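Local coordinates for protein maleylacetate reductase (Agrobacterium tumefaciens, PDB 3HL0) that probably catalyses the NADH-dependent reduction of maleylacetate to 3-oxoadipate, as a member of the iron-containing alcohol dehydrogenase family, at residues A338-D341 with L342-A346. Residues are numbered along the deposited sequence; the frame is centred on the assembly and turned at random.
Sequences AIRD and LLQRA
Both terminal nitrogens of Arg340 converge on one oxygen of Gln344, one helical turn further on. The shorter bond runs from Arg340 NH1 to Gln344 OE1 at 2.7 Å, with an N-H...O angle of 149°; the second, from Arg340 NH2 to the same OE1 at 3.0 Å, is weak because it is more sharply bent. OE1 lies near the guanidinium plane, at its edge, while the amide plane is turned 34° from it. Matching torsions bring the two groups together: in each residue CG is anti to the backbone N (chi1 -176° in Arg340) and the chain bends at chi2, which lays the side chains next to one another with their ends pointing the same way. A salt bridge from Arg340 NE to Asp317, on helix 316-323, gives the guanidinium a further anchor and should help fix its rotation.

Beneath this polar pair the main chain is regularly bonded, from Leu343 N to Ile339 O at 2.8 Å and from Arg345 N to Asp341 O at 3.0 Å. The Arg345 guanidinium folds back so that one face lies over Asp341 O, while its NE is engaged in a salt bridge with Glu348.

Ile339 supplies the apolar side by two separate branches: CD1 meets Leu342 CD1 at 4.1 Å, the two side chains running alongside, and CG2 touches Leu343 CD1 at 4.1 Å. Leu239 of helix 239-251 packs on Ile339 and Leu342, and Met319 on Leu343. The i to i+4 Arg-Gln pair on one flank and the buried cluster of Ile339, Leu342 and Leu343 on another are those of an amphipathic alpha-helix, here helix 336-348, packed on helices 239-251 and 316-323 within the helical C-terminal part of the iron-containing alcohol dehydrogenase fold.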
ATOM      1  N   ALA A 338      -2.479   4.244 -31.689  1.00 15.15           N
ATOM      2  CA  ALA A 338      -2.303   5.496 -30.983  1.00 14.43           C
ATOM      3  C   ALA A 338      -2.270   5.260 -29.459  1.00 13.43           C
ATOM      4  O   ALA A 338      -1.499   5.924 -28.748  1.00 13.24           O
ATOM      5  CB  ALA A 338      -3.386   6.493 -31.381  1.00 14.65           C
ATOM      6  N   ILE A 339      -3.048   4.290 -29.000  1.00 12.77           N
ATOM      7  CA  ILE A 339      -2.999   3.884 -27.572  1.00 12.43           C
ATOM      8  C   ILE A 339      -1.665   3.180 -27.286  1.00 12.69           C
ATOM      9  O   ILE A 339      -1.041   3.387 -26.229  1.00 11.96           O
ATOM     10  CB  ILE A 339      -4.204   3.010 -27.172  1.00 13.04           C
ATOM     11  CG1 ILE A 339      -5.513   3.836 -27.283  1.00 16.20           C
ATOM     12  CG2 ILE A 339      -4.010   2.423 -25.785  1.00 14.67           C
ATOM     13  CD1 ILE A 339      -5.534   5.167 -26.419  1.00 18.37           C
ATOM     14  N   ARG A 340      -1.220   2.363 -28.231  1.00 12.62           N
ATOM     15  CA  ARG A 340       0.108   1.753 -28.075  1.00 12.06           C
ATOM     16  C   ARG A 340       1.226   2.797 -27.953  1.00 12.53           C
ATOM     17  O   ARG A 340       2.133   2.624 -27.129  1.00 12.98           O
ATOM     18  CB  ARG A 340       0.363   0.728 -29.205  1.00 11.08           C
ATOM     19  CG  ARG A 340       1.698  -0.033 -29.070  1.00 12.96           C
ATOM     20  CD  ARG A 340       1.736  -0.904 -27.810  1.00 14.65           C
ATOM     21  NE  ARG A 340       3.068  -1.526 -27.731  1.00 16.58           N
ATOM     22  CZ  ARG A 340       4.130  -0.930 -27.247  1.00 15.92           C
ATOM     23  NH1 ARG A 340       4.034   0.301 -26.722  1.00 18.07           N
ATOM     24  NH2 ARG A 340       5.314  -1.573 -27.245  1.00 15.62           N
ATOM     25  N   ASP A 341       1.180   3.868 -28.754  1.00 12.57           N
ATOM     26  CA  ASP A 341       2.140   4.970 -28.669  1.00 12.80           C
ATOM     27  C   ASP A 341       2.035   5.663 -27.289  1.00 11.98           C
ATOM     28  O   ASP A 341       3.046   5.971 -26.685  1.00 12.61           O
ATOM     29  CB  ASP A 341       1.860   6.027 -29.741  1.00 13.93           C
ATOM     30  CG  ASP A 341       2.079   5.542 -31.186  1.00 19.34           C
ATOM     31  OD1 ASP A 341       2.799   4.553 -31.379  1.00 21.12           O
ATOM     32  OD2 ASP A 341       1.509   6.217 -32.125  1.00 24.75           O
ATOM     33  N   LEU A 342       0.808   5.932 -26.849  1.00 10.85           N
ATOM     34  CA  LEU A 342       0.536   6.567 -25.521  1.00 10.53           C
ATOM     35  C   LEU A 342       1.196   5.703 -24.416  1.00 10.84           C
ATOM     36  O   LEU A 342       1.918   6.237 -23.541  1.00 10.31           O
ATOM     37  CB  LEU A 342      -0.992   6.650 -25.288  1.00  9.93           C
ATOM     38  CG  LEU A 342      -1.515   7.398 -24.042  1.00 11.70           C
ATOM     39  CD1 LEU A 342      -3.020   7.609 -24.217  1.00 14.05           C
ATOM     40  CD2 LEU A 342      -1.296   6.586 -22.777  1.00 12.62           C
ATOM     41  N   LEU A 343       0.947   4.389 -24.460  1.00  9.99           N
ATOM     42  CA  LEU A 343       1.568   3.489 -23.483  1.00  9.90           C
ATOM     43  C   LEU A 343       3.091   3.531 -23.540  1.00 10.38           C
ATOM     44  O   LEU A 343       3.744   3.442 -22.502  1.00 10.19           O
ATOM     45  CB  LEU A 343       0.981   2.082 -23.662  1.00 10.36           C
ATOM     46  CG  LEU A 343      -0.466   1.941 -23.241  1.00 12.90           C
ATOM     47  CD1 LEU A 343      -0.973   0.544 -23.682  1.00 15.91           C
ATOM     48  CD2 LEU A 343      -0.670   2.162 -21.731  1.00 15.00           C
ATOM     49  N   GLN A 344       3.662   3.656 -24.739  1.00  9.27           N
ATOM     50  CA  GLN A 344       5.102   3.725 -24.822  1.00 10.05           C
ATOM     51  C   GLN A 344       5.648   4.962 -24.185  1.00  9.62           C
ATOM     52  O   GLN A 344       6.624   4.894 -23.470  1.00 10.05           O
ATOM     53  CB  GLN A 344       5.559   3.651 -26.278  1.00 11.24           C
ATOM     54  CG  GLN A 344       7.030   3.345 -26.391  1.00 13.69           C
ATOM     55  CD  GLN A 344       7.342   1.919 -26.067  1.00 15.42           C
ATOM     56  OE1 GLN A 344       6.605   1.042 -26.445  1.00 15.14           O
ATOM     57  NE2 GLN A 344       8.431   1.685 -25.343  1.00 21.07           N
ATOM     58  N   ARG A 345       5.000   6.101 -24.435  1.00  9.38           N
ATOM     59  CA  ARG A 345       5.440   7.337 -23.775  1.00 10.32           C
ATOM     60  C   ARG A 345       5.311   7.247 -22.239  1.00  8.69           C
ATOM     61  O   ARG A 345       6.221   7.716 -21.527  1.00 10.31           O
ATOM     62  CB  ARG A 345       4.592   8.524 -24.260  1.00 10.66           C
ATOM     63  CG  ARG A 345       4.676   8.862 -25.781  1.00 13.22           C
ATOM     64  CD  ARG A 345       6.091   9.152 -26.279  1.00 14.16           C
ATOM     65  NE  ARG A 345       6.914   7.966 -26.570  1.00 16.00           N
ATOM     66  CZ  ARG A 345       6.770   7.209 -27.662  1.00 17.35           C
ATOM     67  NH1 ARG A 345       7.619   6.178 -27.883  1.00 16.65           N
ATOM     68  NH2 ARG A 345       5.802   7.501 -28.543  1.00 18.11           N
ATOM     69  N   ALA A 346       4.178   6.727 -21.770  1.00  8.83           N
ATOM     70  CA  ALA A 346       3.963   6.559 -20.305  1.00  8.02           C
ATOM     71  C   ALA A 346       4.966   5.558 -19.741  1.00  9.06           C
ATOM     72  O   ALA A 346       5.491   5.780 -18.671  1.00  9.36           O
ATOM     73  CB  ALA A 346       2.548   6.119 -20.015  1.00  8.49           C
TER